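Local atomic coordinates of ESX secretion system protein EccC (Thermomonospora curvata, PDB entry 4NH0), a protein that forms the cytoplasmic ATPase part of the ESX type VII secretion system, which exports EsxA and EsxB among other proteins, and might be its translocase subunit. Residues Gly307-Thr313 with Leu455-Leu461; Leu341-Lys345 with Asp424-Leu429; Pro942-Gly948 with His1073-Ser1079; Leu1060-Pro1065 with Pro1090-Ile1095. All blocks are in the same frame, centred on the assembly; numbering follows the deposited sequence.

Overall arrangement
From the N terminus, contact 1 joins G307-T313 to L455-L461 across some 140 residues, pairing two central strands of the first FtsK domain. Contact 2 opens and closes within that span, pairing the ends of strands 337-343 and 418-424 of the same sheet and packing the following turn and helix 427-430 beside them. The two touch: Q459 of contact 1 reaches E425 of contact 2. Contact 3 lies in the third FtsK domain, its centre about 95 Å from that of contact 1, and pairs the corresponding strands there. Contact 4 crosses it, since 1060-1065 precedes 1073-1079 and 1090-1095 follows, packing an irregular connection and a helix against that sheet.

Contact 1: Gly307-Thr313 with Leu455-Leu461; sequences GLCIGAT and LLASQRL
One face of the Q459 amide lies beneath the hydroxyl of T313, whose OG1 stands 3.2 Å from the amide carbon CD, almost straight above it. The Q459 chain reaches that far because it is fully extended, with CG anti to the backbone N (chi1 180°). An alanine in place of Q459 would probably leave a gap beside T313 and set its hydroxyl freer to turn. The peptide groups behind this end pair as parallel strands. C309 N reaches L456 O at 2.8 Å and S458 N reaches C309 O at 3.1 Å; L456 N and G311 N complete the set. The L455 methyl CD1 lies over the backbone of G307, 3.5 Å from G307 O. On the face bearing L308 and I310, L461 meets L308 tip to tip, while I310 CD1 comes 3.9 Å from L461 CB, the two side chains crossing at about a right angle. F426 covers this apolar group. On the face of L455 and A457 lies helix 317-329, and small A457 suits the close fit there. S458 OG donates to R460 O at 2.6 Å, fixing the bend after the strand. Strand 306-310 runs into the predicted ATP-binding loop, and strand 452-458 separates it from strand 418-424. That inserted strand marks the additional-strand (ASCE) class of P-loop ATPases, with polar Q459 at the strand's end beside the inferred active-site E425.

Contact 2: Leu341-Lys345 with Asp424-Leu429; sequences LVDFK and DEFSEL
F344 turns one ring face to the backbone of L429, whose CA sits 3.8 Å from the ring centroid and only 7° off its normal, a CH-pi contact. A chi1 of 176° swings the ring away from its own amide and over L429, whose CD1 reaches F344 CD1 at 3.5 Å. A flat, wide phenylalanine suits this spot; with an alanine here, L429 would probably lose its aromatic cover and a gap would open over it. The D343 and D424 carboxylates lie side by side and point the same way, their planes 14° apart and their OD2 atoms 4.0 Å from each other. Such closeness of like charges is probably eased by K317, which makes a salt bridge to D424 OD2. D343 OD1 also accepts from K345 N, forming an Asx turn that ends the strand. Farther out, K345 crosses E428 obliquely in a long salt bridge, NZ to OE1 3.9 Å. Backbone bonds, D424 N to V342 O at 2.7 Å and F344 N to D424 O at 3.3 Å, join the strand ends. D424 followed by E425, the inferred active-site residue, at the end of an apolar strand is the Walker B arrangement of P-loop ATPases.

Contact 3: Pro942-Gly948 with His1073-Ser1079; sequences PHFLVFG and HLIIARS
H1073 begins the parallel pairing (strand axes 5° apart) with its ring: ND1 donates to P942 O at 2.8 Å, arriving in the carbonyl plane on a lone pair, while its NE2 is held by E1039. A histidine suits this place because both nitrogens find partners. At L1074 the backbone is the donor and a histidine ring the acceptor, N giving a weak bond to H943 ND1 at the ring edge; L1074 O then receives F944 N. I1075 sets CG2 against the edge of the F944 ring, 4.2 Å from CD2. I1076 is beta-branched, as suits a buried strand, and its CB meets L945 CD1 at 3.7 Å, a methyl brought across by a trans first torsion (chi1 179°). A1077 is small enough for V946 CG1 to lie 3.8 Å from its CB. R1078 runs out extended, its CD 3.9 Å from F947 CE1, the guanidinium and ring planes 43° apart, and its NH1 bonds to G1081 O. S1079 still runs alongside G948, its CA 3.4 Å from G948 O, after a weak bond from G948 N to R1078 O. Through G948, strand 944-947 leads into the ATP-binding P-loop of the third FtsK domain. Strand 1102-1104 flanks 944-947 and strand 1039-1045 flanks 1072-1078. Helix 954-968 covers F944, V946, I1075 and A1077; helix 1090-1097 covers L945, I1076 and R1078.

Contact 4: Leu1060-Pro1065 with Pro1090-Ile1095; sequences LAELLP and PIIQRI
I1091 O is gripped by two amides of its own helix, I1095 N at 3.2 Å and, weakly, R1094 N, while L1064 CD1 approaches it from the other segment at 3.8 Å. No hydrogen bond passes between the segments, so the contact rests on apolar groups. Its centre is I1091, whose CG1 is anti to the carbonyl carbon (chi1 -70°) and whose second bend (chi2 -68°) carries CD1 to A1061 CB, 3.7 Å away. Alanine suits that position, since its single methyl lets 1060-1065 come close to the helix and leaves room for P1090 CB alongside. L1064 crosses I1091 at about a right angle, and its CD1 also reaches I1095 CG1 at 4.0 Å, so one leucine methyl bridges two isoleucines a helical turn apart. At the outer edge, R1094 lies along A1061 O and P1065 with both its CD methylene and its guanidinium: CD is 3.7 Å from A1061 O, and NE is 4.2 Å from P1065 CG. A long, flexible side chain fits here. Within 1060-1065, L1060 O accepts L1063 N at 3.0 Å and, weakly, L1064 N. Beneath lie I1076 and L1074 of strand 1072-1078, and L1060 leans on helix 1001-1017. The arrangement belongs to the outer layer of an alpha/beta P-loop domain, where a helix and an irregular, helically wound connection between strands 1039-1045 and 1072-1078 lie side by side on the central sheet.

Contact 1: Gly307-Thr313 with Leu455-Leu461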
# COMPACT_ATOMS: atom_id res chain seq x y z
N GLY A 307 -18.82 41.07 15.32
CA GLY A 307 -18.05 42.21 15.78
C GLY A 307 -16.55 42.04 15.65
O GLY A 307 -16.06 40.97 15.31
N LEU A 308 -15.82 43.11 15.93
CA LEU A 308 -14.37 43.13 15.78
C LEU A 308 -13.68 43.73 17.00
O LEU A 308 -14.17 44.69 17.59
CB LEU A 308 -13.99 43.90 14.51
CG LEU A 308 -12.53 44.30 14.30
CD1 LEU A 308 -12.10 44.02 12.88
CD2 LEU A 308 -12.33 45.77 14.63
N CYS A 309 -12.53 43.16 17.36
CA CYS A 309 -11.75 43.66 18.49
C CYS A 309 -10.29 43.84 18.13
O CYS A 309 -9.64 42.92 17.64
CB CYS A 309 -11.88 42.71 19.68
SG CYS A 309 -10.71 43.05 21.02
N ILE A 310 -9.76 45.04 18.36
CA ILE A 310 -8.37 45.33 18.08
C ILE A 310 -7.66 45.82 19.34
O ILE A 310 -8.18 46.66 20.07
CB ILE A 310 -8.22 46.39 16.97
CG1 ILE A 310 -8.83 45.89 15.67
CG2 ILE A 310 -6.76 46.76 16.76
CD1 ILE A 310 -8.22 44.59 15.17
N GLY A 311 -6.48 45.27 19.60
CA GLY A 311 -5.70 45.66 20.76
C GLY A 311 -4.26 45.20 20.65
O GLY A 311 -3.99 44.01 20.52
N ALA A 312 -3.33 46.15 20.69
CA ALA A 312 -1.91 45.84 20.61
C ALA A 312 -1.45 45.09 21.85
O ALA A 312 -2.22 44.87 22.78
CB ALA A 312 -1.10 47.11 20.43
N THR A 313 -0.18 44.69 21.86
CA THR A 313 0.37 43.93 22.98
C THR A 313 0.38 44.76 24.25
O THR A 313 0.94 45.86 24.29
CB THR A 313 1.80 43.45 22.67
OG1 THR A 313 1.79 42.60 21.52
CG2 THR A 313 2.37 42.69 23.86
N LEU A 455 -16.45 36.73 16.02
CA LEU A 455 -15.70 37.80 16.66
C LEU A 455 -14.25 37.78 16.19
O LEU A 455 -13.45 36.95 16.63
CB LEU A 455 -15.76 37.67 18.18
CG LEU A 455 -14.95 38.71 18.96
CD1 LEU A 455 -15.39 40.12 18.59
CD2 LEU A 455 -15.06 38.49 20.45
N LEU A 456 -13.91 38.70 15.29
CA LEU A 456 -12.56 38.78 14.76
C LEU A 456 -11.68 39.65 15.65
O LEU A 456 -11.97 40.83 15.86
CB LEU A 456 -12.57 39.33 13.34
CG LEU A 456 -13.34 38.48 12.32
CD1 LEU A 456 -13.30 39.11 10.95
CD2 LEU A 456 -12.78 37.06 12.29
N ALA A 457 -10.61 39.07 16.17
CA ALA A 457 -9.69 39.79 17.04
C ALA A 457 -8.27 39.75 16.49
O ALA A 457 -7.82 38.72 15.98
CB ALA A 457 -9.73 39.21 18.44
N SER A 458 -7.57 40.88 16.58
CA SER A 458 -6.20 40.95 16.12
C SER A 458 -5.36 41.90 16.96
O SER A 458 -5.88 42.86 17.54
CB SER A 458 -6.14 41.38 14.66
OG SER A 458 -4.81 41.64 14.26
N GLN A 459 -4.07 41.63 17.02
CA GLN A 459 -3.13 42.51 17.70
C GLN A 459 -3.02 43.84 16.96
O GLN A 459 -2.99 44.90 17.57
CB GLN A 459 -1.75 41.85 17.80
CG GLN A 459 -0.69 42.69 18.48
CD GLN A 459 0.63 41.96 18.59
OE1 GLN A 459 0.70 40.85 19.11
NE2 GLN A 459 1.69 42.58 18.08
N ARG A 460 -2.98 43.76 15.63
CA ARG A 460 -2.90 44.95 14.80
C ARG A 460 -3.62 44.75 13.47
O ARG A 460 -3.69 43.64 12.95
CB ARG A 460 -1.43 45.33 14.56
CG ARG A 460 -1.27 46.57 13.70
CD ARG A 460 0.15 47.07 13.65
NE ARG A 460 0.96 46.58 14.75
CZ ARG A 460 2.27 46.79 14.86
NH1 ARG A 460 2.89 47.50 13.93
NH2 ARG A 460 2.94 46.31 15.89
N LEU A 461 -4.14 45.84 12.91
CA LEU A 461 -4.95 45.79 11.70
C LEU A 461 -4.50 46.80 10.65
O LEU A 461 -3.95 47.85 10.97
CB LEU A 461 -6.42 46.04 12.07
CG LEU A 461 -7.49 45.62 11.06
CD1 LEU A 461 -7.52 44.11 10.95
CD2 LEU A 461 -8.84 46.17 11.48

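Contact 2: Leu341-Lys345 with Asp424-Leu429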
# COMPACT_ATOMS: atom_id res chain seq x y z
N LEU A 341 -13.15 28.33 19.62
CA LEU A 341 -12.08 29.25 19.99
C LEU A 341 -10.85 29.04 19.11
O LEU A 341 -10.22 27.98 19.15
CB LEU A 341 -11.73 29.08 21.46
CG LEU A 341 -12.95 29.13 22.38
CD1 LEU A 341 -12.57 28.88 23.83
CD2 LEU A 341 -13.67 30.46 22.23
N VAL A 342 -10.51 30.05 18.33
CA VAL A 342 -9.42 29.94 17.36
C VAL A 342 -8.36 31.02 17.55
O VAL A 342 -8.67 32.20 17.65
CB VAL A 342 -9.96 30.03 15.92
CG1 VAL A 342 -8.83 29.90 14.91
CG2 VAL A 342 -11.02 28.97 15.68
N ASP A 343 -7.10 30.59 17.60
CA ASP A 343 -5.97 31.51 17.64
C ASP A 343 -4.98 31.13 16.54
O ASP A 343 -4.49 30.01 16.51
CB ASP A 343 -5.29 31.49 19.01
CG ASP A 343 -4.41 32.71 19.24
OD1 ASP A 343 -4.03 33.37 18.25
OD2 ASP A 343 -4.10 33.01 20.41
N PHE A 344 -4.70 32.08 15.65
CA PHE A 344 -3.81 31.82 14.52
C PHE A 344 -2.39 31.54 14.98
O PHE A 344 -1.73 30.64 14.47
CB PHE A 344 -3.83 32.99 13.55
CG PHE A 344 -2.87 32.84 12.40
CD1 PHE A 344 -3.11 31.92 11.40
CD2 PHE A 344 -1.73 33.62 12.33
CE1 PHE A 344 -2.23 31.77 10.35
CE2 PHE A 344 -0.85 33.48 11.28
CZ PHE A 344 -1.10 32.56 10.28
N LYS A 345 -1.92 32.32 15.95
CA LYS A 345 -0.58 32.13 16.50
C LYS A 345 -0.66 31.38 17.83
O LYS A 345 -1.74 31.24 18.40
CB LYS A 345 0.13 33.47 16.67
CG LYS A 345 0.00 34.39 15.46
CD LYS A 345 0.93 35.59 15.56
CE LYS A 345 2.35 35.17 15.90
NZ LYS A 345 3.31 36.31 15.80
N ASP A 424 -8.73 34.77 16.85
CA ASP A 424 -7.70 35.73 17.20
C ASP A 424 -6.65 35.82 16.10
O ASP A 424 -6.40 34.84 15.39
CB ASP A 424 -7.03 35.36 18.53
CG ASP A 424 -6.35 36.54 19.20
OD1 ASP A 424 -6.08 37.55 18.51
OD2 ASP A 424 -6.09 36.47 20.42
N GLU A 425 -6.05 37.00 15.95
CA GLU A 425 -5.00 37.25 14.96
C GLU A 425 -5.44 36.93 13.54
O GLU A 425 -4.70 36.33 12.77
CB GLU A 425 -3.75 36.43 15.30
CG GLU A 425 -3.10 36.82 16.61
CD GLU A 425 -2.70 38.28 16.65
OE1 GLU A 425 -2.64 38.85 17.76
OE2 GLU A 425 -2.46 38.86 15.57
N PHE A 426 -6.66 37.34 13.19
CA PHE A 426 -7.19 37.10 11.86
C PHE A 426 -6.47 37.95 10.82
O PHE A 426 -6.51 37.65 9.63
CB PHE A 426 -8.69 37.37 11.82
CG PHE A 426 -9.04 38.83 11.76
CD1 PHE A 426 -8.97 39.62 12.90
CD2 PHE A 426 -9.45 39.42 10.58
CE1 PHE A 426 -9.29 40.96 12.85
CE2 PHE A 426 -9.77 40.75 10.52
CZ PHE A 426 -9.69 41.53 11.66
N SER A 427 -5.82 39.02 11.28
CA SER A 427 -5.10 39.92 10.39
C SER A 427 -3.90 39.23 9.76
O SER A 427 -3.74 39.26 8.54
CB SER A 427 -4.65 41.17 11.15
OG SER A 427 -3.90 42.03 10.32
N GLU A 428 -3.07 38.61 10.58
CA GLU A 428 -1.89 37.91 10.08
C GLU A 428 -2.26 36.52 9.58
O GLU A 428 -1.40 35.76 9.13
CB GLU A 428 -0.81 37.83 11.15
CG GLU A 428 0.42 38.67 10.83
CD GLU A 428 1.49 38.58 11.89
OE1 GLU A 428 1.22 38.02 12.97
OE2 GLU A 428 2.62 39.07 11.65
N LEU A 429 -3.54 36.18 9.68
CA LEU A 429 -4.06 34.95 9.09
C LEU A 429 -4.39 35.21 7.62
O LEU A 429 -4.04 34.41 6.75
CB LEU A 429 -5.29 34.46 9.85
CG LEU A 429 -5.89 33.10 9.47
CD1 LEU A 429 -6.53 32.45 10.68
CD2 LEU A 429 -6.92 33.23 8.35

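Contact 3: Pro942-Gly948 with His1073-Ser1079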
# COMPACT_ATOMS: atom_id res chain seq x y z
N PRO A 942 19.16 -36.36 -34.33
CA PRO A 942 20.05 -37.50 -34.10
C PRO A 942 21.13 -37.30 -33.04
O PRO A 942 21.59 -38.29 -32.47
CB PRO A 942 20.70 -37.70 -35.47
CG PRO A 942 20.67 -36.37 -36.10
CD PRO A 942 19.39 -35.73 -35.65
N HIS A 943 21.53 -36.06 -32.77
CA HIS A 943 22.67 -35.82 -31.88
C HIS A 943 22.31 -35.09 -30.60
O HIS A 943 21.22 -34.52 -30.47
CB HIS A 943 23.75 -35.04 -32.63
CG HIS A 943 24.11 -35.62 -33.96
ND1 HIS A 943 24.86 -36.77 -34.09
CD2 HIS A 943 23.82 -35.22 -35.22
CE1 HIS A 943 25.02 -37.05 -35.37
NE2 HIS A 943 24.40 -36.12 -36.08
N PHE A 944 23.23 -35.11 -29.64
CA PHE A 944 23.08 -34.38 -28.39
C PHE A 944 24.44 -34.00 -27.82
O PHE A 944 25.40 -34.76 -27.93
CB PHE A 944 22.30 -35.21 -27.37
CG PHE A 944 22.15 -34.54 -26.03
CD1 PHE A 944 21.24 -33.52 -25.85
CD2 PHE A 944 22.93 -34.93 -24.95
CE1 PHE A 944 21.10 -32.90 -24.62
CE2 PHE A 944 22.80 -34.31 -23.73
CZ PHE A 944 21.88 -33.30 -23.56
N LEU A 945 24.52 -32.82 -27.21
CA LEU A 945 25.78 -32.28 -26.71
C LEU A 945 25.60 -31.57 -25.38
O LEU A 945 24.65 -30.83 -25.19
CB LEU A 945 26.39 -31.33 -27.75
CG LEU A 945 27.71 -30.65 -27.42
CD1 LEU A 945 28.80 -31.67 -27.15
CD2 LEU A 945 28.12 -29.73 -28.56
N VAL A 946 26.52 -31.80 -24.44
CA VAL A 946 26.41 -31.19 -23.12
C VAL A 946 27.75 -30.67 -22.59
O VAL A 946 28.75 -31.39 -22.58
CB VAL A 946 25.81 -32.19 -22.10
CG1 VAL A 946 26.50 -33.54 -22.19
CG2 VAL A 946 25.87 -31.64 -20.69
N PHE A 947 27.76 -29.41 -22.15
CA PHE A 947 28.93 -28.80 -21.53
C PHE A 947 28.72 -28.64 -20.03
O PHE A 947 27.59 -28.51 -19.57
CB PHE A 947 29.23 -27.44 -22.16
CG PHE A 947 29.56 -27.49 -23.62
CD1 PHE A 947 30.86 -27.69 -24.05
CD2 PHE A 947 28.56 -27.34 -24.57
CE1 PHE A 947 31.16 -27.73 -25.39
CE2 PHE A 947 28.86 -27.38 -25.92
CZ PHE A 947 30.16 -27.58 -26.33
N GLY A 948 29.81 -28.65 -19.27
CA GLY A 948 29.74 -28.47 -17.83
C GLY A 948 31.08 -28.61 -17.15
O GLY A 948 31.92 -29.40 -17.58
N HIS A 1073 24.36 -41.72 -34.36
CA HIS A 1073 23.99 -40.81 -33.29
C HIS A 1073 25.20 -40.45 -32.44
O HIS A 1073 25.96 -41.32 -32.03
CB HIS A 1073 22.90 -41.42 -32.40
CG HIS A 1073 21.62 -41.71 -33.12
ND1 HIS A 1073 20.82 -40.72 -33.65
CD2 HIS A 1073 21.00 -42.88 -33.40
CE1 HIS A 1073 19.77 -41.27 -34.23
NE2 HIS A 1073 19.85 -42.58 -34.09
N LEU A 1074 25.38 -39.15 -32.18
CA LEU A 1074 26.49 -38.68 -31.36
C LEU A 1074 26.01 -38.11 -30.04
O LEU A 1074 25.23 -37.16 -30.01
CB LEU A 1074 27.31 -37.64 -32.12
CG LEU A 1074 28.63 -38.11 -32.74
CD1 LEU A 1074 29.61 -38.50 -31.65
CD2 LEU A 1074 28.39 -39.28 -33.68
N ILE A 1075 26.48 -38.69 -28.95
CA ILE A 1075 26.16 -38.20 -27.61
C ILE A 1075 27.45 -37.84 -26.90
O ILE A 1075 28.21 -38.71 -26.47
CB ILE A 1075 25.38 -39.25 -26.80
CG1 ILE A 1075 24.20 -39.78 -27.61
CG2 ILE A 1075 24.90 -38.65 -25.49
CD1 ILE A 1075 23.39 -40.83 -26.90
N ILE A 1076 27.70 -36.54 -26.76
CA ILE A 1076 29.00 -36.05 -26.33
C ILE A 1076 28.94 -35.19 -25.08
O ILE A 1076 28.06 -34.33 -24.95
CB ILE A 1076 29.67 -35.24 -27.46
CG1 ILE A 1076 29.83 -36.10 -28.72
CG2 ILE A 1076 31.02 -34.71 -27.03
CD1 ILE A 1076 30.41 -35.35 -29.89
N ALA A 1077 29.86 -35.42 -24.15
CA ALA A 1077 30.03 -34.57 -22.98
C ALA A 1077 31.43 -33.98 -22.95
O ALA A 1077 32.41 -34.69 -23.16
CB ALA A 1077 29.76 -35.35 -21.71
N ARG A 1078 31.52 -32.68 -22.70
CA ARG A 1078 32.81 -32.01 -22.66
C ARG A 1078 32.92 -31.10 -21.44
O ARG A 1078 31.94 -30.51 -21.00
CB ARG A 1078 33.03 -31.19 -23.93
CG ARG A 1078 34.45 -30.66 -24.08
CD ARG A 1078 34.58 -29.69 -25.23
NE ARG A 1078 35.95 -29.20 -25.35
CZ ARG A 1078 36.53 -28.39 -24.47
NH1 ARG A 1078 35.86 -27.99 -23.40
NH2 ARG A 1078 37.78 -27.99 -24.66
N SER A 1079 34.13 -30.99 -20.90
CA SER A 1079 34.39 -30.11 -19.77
C SER A 1079 34.18 -28.65 -20.15
O SER A 1079 34.00 -28.33 -21.33
CB SER A 1079 35.81 -30.31 -19.23
OG SER A 1079 36.06 -29.46 -18.13

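Contact 4: Leu1060-Pro1065 with Pro1090-Ile1095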
# COMPACT_ATOMS: atom_id res chain seq x y z
N LEU A 1060 34.86 -39.01 -38.59
CA LEU A 1060 33.40 -39.10 -38.63
C LEU A 1060 32.73 -37.75 -38.87
O LEU A 1060 31.51 -37.68 -39.02
CB LEU A 1060 32.87 -39.71 -37.33
CG LEU A 1060 33.29 -41.15 -37.05
CD1 LEU A 1060 32.84 -41.58 -35.66
CD2 LEU A 1060 32.74 -42.09 -38.11
N ALA A 1061 33.53 -36.69 -38.93
CA ALA A 1061 33.00 -35.33 -39.04
C ALA A 1061 32.23 -35.10 -40.34
O ALA A 1061 31.32 -34.27 -40.39
CB ALA A 1061 34.14 -34.33 -38.93
N GLU A 1062 32.59 -35.84 -41.38
CA GLU A 1062 31.96 -35.67 -42.69
C GLU A 1062 30.68 -36.48 -42.83
O GLU A 1062 29.95 -36.34 -43.81
CB GLU A 1062 32.95 -36.06 -43.80
CG GLU A 1062 33.97 -37.11 -43.38
CD GLU A 1062 35.24 -37.04 -44.20
OE1 GLU A 1062 35.79 -35.93 -44.35
OE2 GLU A 1062 35.70 -38.10 -44.70
N LEU A 1063 30.40 -37.32 -41.83
CA LEU A 1063 29.23 -38.19 -41.87
C LEU A 1063 28.08 -37.61 -41.05
O LEU A 1063 26.91 -37.93 -41.28
CB LEU A 1063 29.58 -39.59 -41.36
CG LEU A 1063 30.13 -40.61 -42.36
CD1 LEU A 1063 31.39 -40.10 -43.06
CD2 LEU A 1063 30.42 -41.93 -41.66
N LEU A 1064 28.42 -36.76 -40.08
CA LEU A 1064 27.44 -36.17 -39.17
C LEU A 1064 26.26 -35.45 -39.84
O LEU A 1064 25.14 -35.51 -39.33
CB LEU A 1064 28.14 -35.21 -38.21
CG LEU A 1064 29.24 -35.84 -37.35
CD1 LEU A 1064 29.79 -34.83 -36.35
CD2 LEU A 1064 28.72 -37.08 -36.65
N PRO A 1065 26.49 -34.76 -40.97
CA PRO A 1065 25.30 -34.20 -41.63
C PRO A 1065 24.40 -35.28 -42.22
O PRO A 1065 23.18 -35.13 -42.24
CB PRO A 1065 25.89 -33.32 -42.73
CG PRO A 1065 27.25 -32.98 -42.26
CD PRO A 1065 27.73 -34.20 -41.55
N PRO A 1090 35.89 -29.31 -35.95
CA PRO A 1090 35.09 -29.91 -37.02
C PRO A 1090 33.89 -30.72 -36.53
O PRO A 1090 32.79 -30.58 -37.08
CB PRO A 1090 36.09 -30.83 -37.72
CG PRO A 1090 37.40 -30.17 -37.50
CD PRO A 1090 37.33 -29.56 -36.13
N ILE A 1091 34.09 -31.54 -35.50
CA ILE A 1091 33.01 -32.34 -34.94
C ILE A 1091 31.93 -31.46 -34.31
O ILE A 1091 30.78 -31.49 -34.72
CB ILE A 1091 33.54 -33.33 -33.88
CG1 ILE A 1091 34.36 -34.43 -34.54
CG2 ILE A 1091 32.38 -33.94 -33.11
CD1 ILE A 1091 33.55 -35.36 -35.41
N ILE A 1092 32.33 -30.68 -33.31
CA ILE A 1092 31.39 -29.86 -32.55
C ILE A 1092 30.76 -28.76 -33.39
O ILE A 1092 29.57 -28.48 -33.26
CB ILE A 1092 32.08 -29.24 -31.31
CG1 ILE A 1092 32.54 -30.35 -30.36
CG2 ILE A 1092 31.15 -28.29 -30.59
CD1 ILE A 1092 33.05 -29.83 -29.03
N GLN A 1093 31.55 -28.14 -34.26
CA GLN A 1093 31.07 -27.00 -35.04
C GLN A 1093 29.95 -27.41 -35.99
O GLN A 1093 29.10 -26.59 -36.35
CB GLN A 1093 32.21 -26.36 -35.83
CG GLN A 1093 32.62 -27.09 -37.11
CD GLN A 1093 31.91 -26.56 -38.34
OE1 GLN A 1093 31.20 -25.55 -38.27
NE2 GLN A 1093 32.11 -27.23 -39.47
N ARG A 1094 29.93 -28.68 -36.38
CA ARG A 1094 28.90 -29.18 -37.28
C ARG A 1094 27.69 -29.69 -36.51
O ARG A 1094 26.56 -29.60 -36.98
CB ARG A 1094 29.46 -30.27 -38.19
CG ARG A 1094 29.38 -29.92 -39.67
CD ARG A 1094 30.41 -30.68 -40.49
NE ARG A 1094 30.38 -30.27 -41.89
CZ ARG A 1094 31.42 -30.38 -42.72
NH1 ARG A 1094 32.56 -30.89 -42.29
NH2 ARG A 1094 31.30 -29.98 -43.98
N ILE A 1095 27.94 -30.23 -35.32
CA ILE A 1095 26.86 -30.65 -34.43
C ILE A 1095 26.00 -29.45 -34.05
O ILE A 1095 24.78 -29.50 -34.12
CB ILE A 1095 27.40 -31.32 -33.16
CG1 ILE A 1095 27.91 -32.73 -33.48
CG2 ILE A 1095 26.33 -31.38 -32.09
CD1 ILE A 1095 28.32 -33.52 -32.25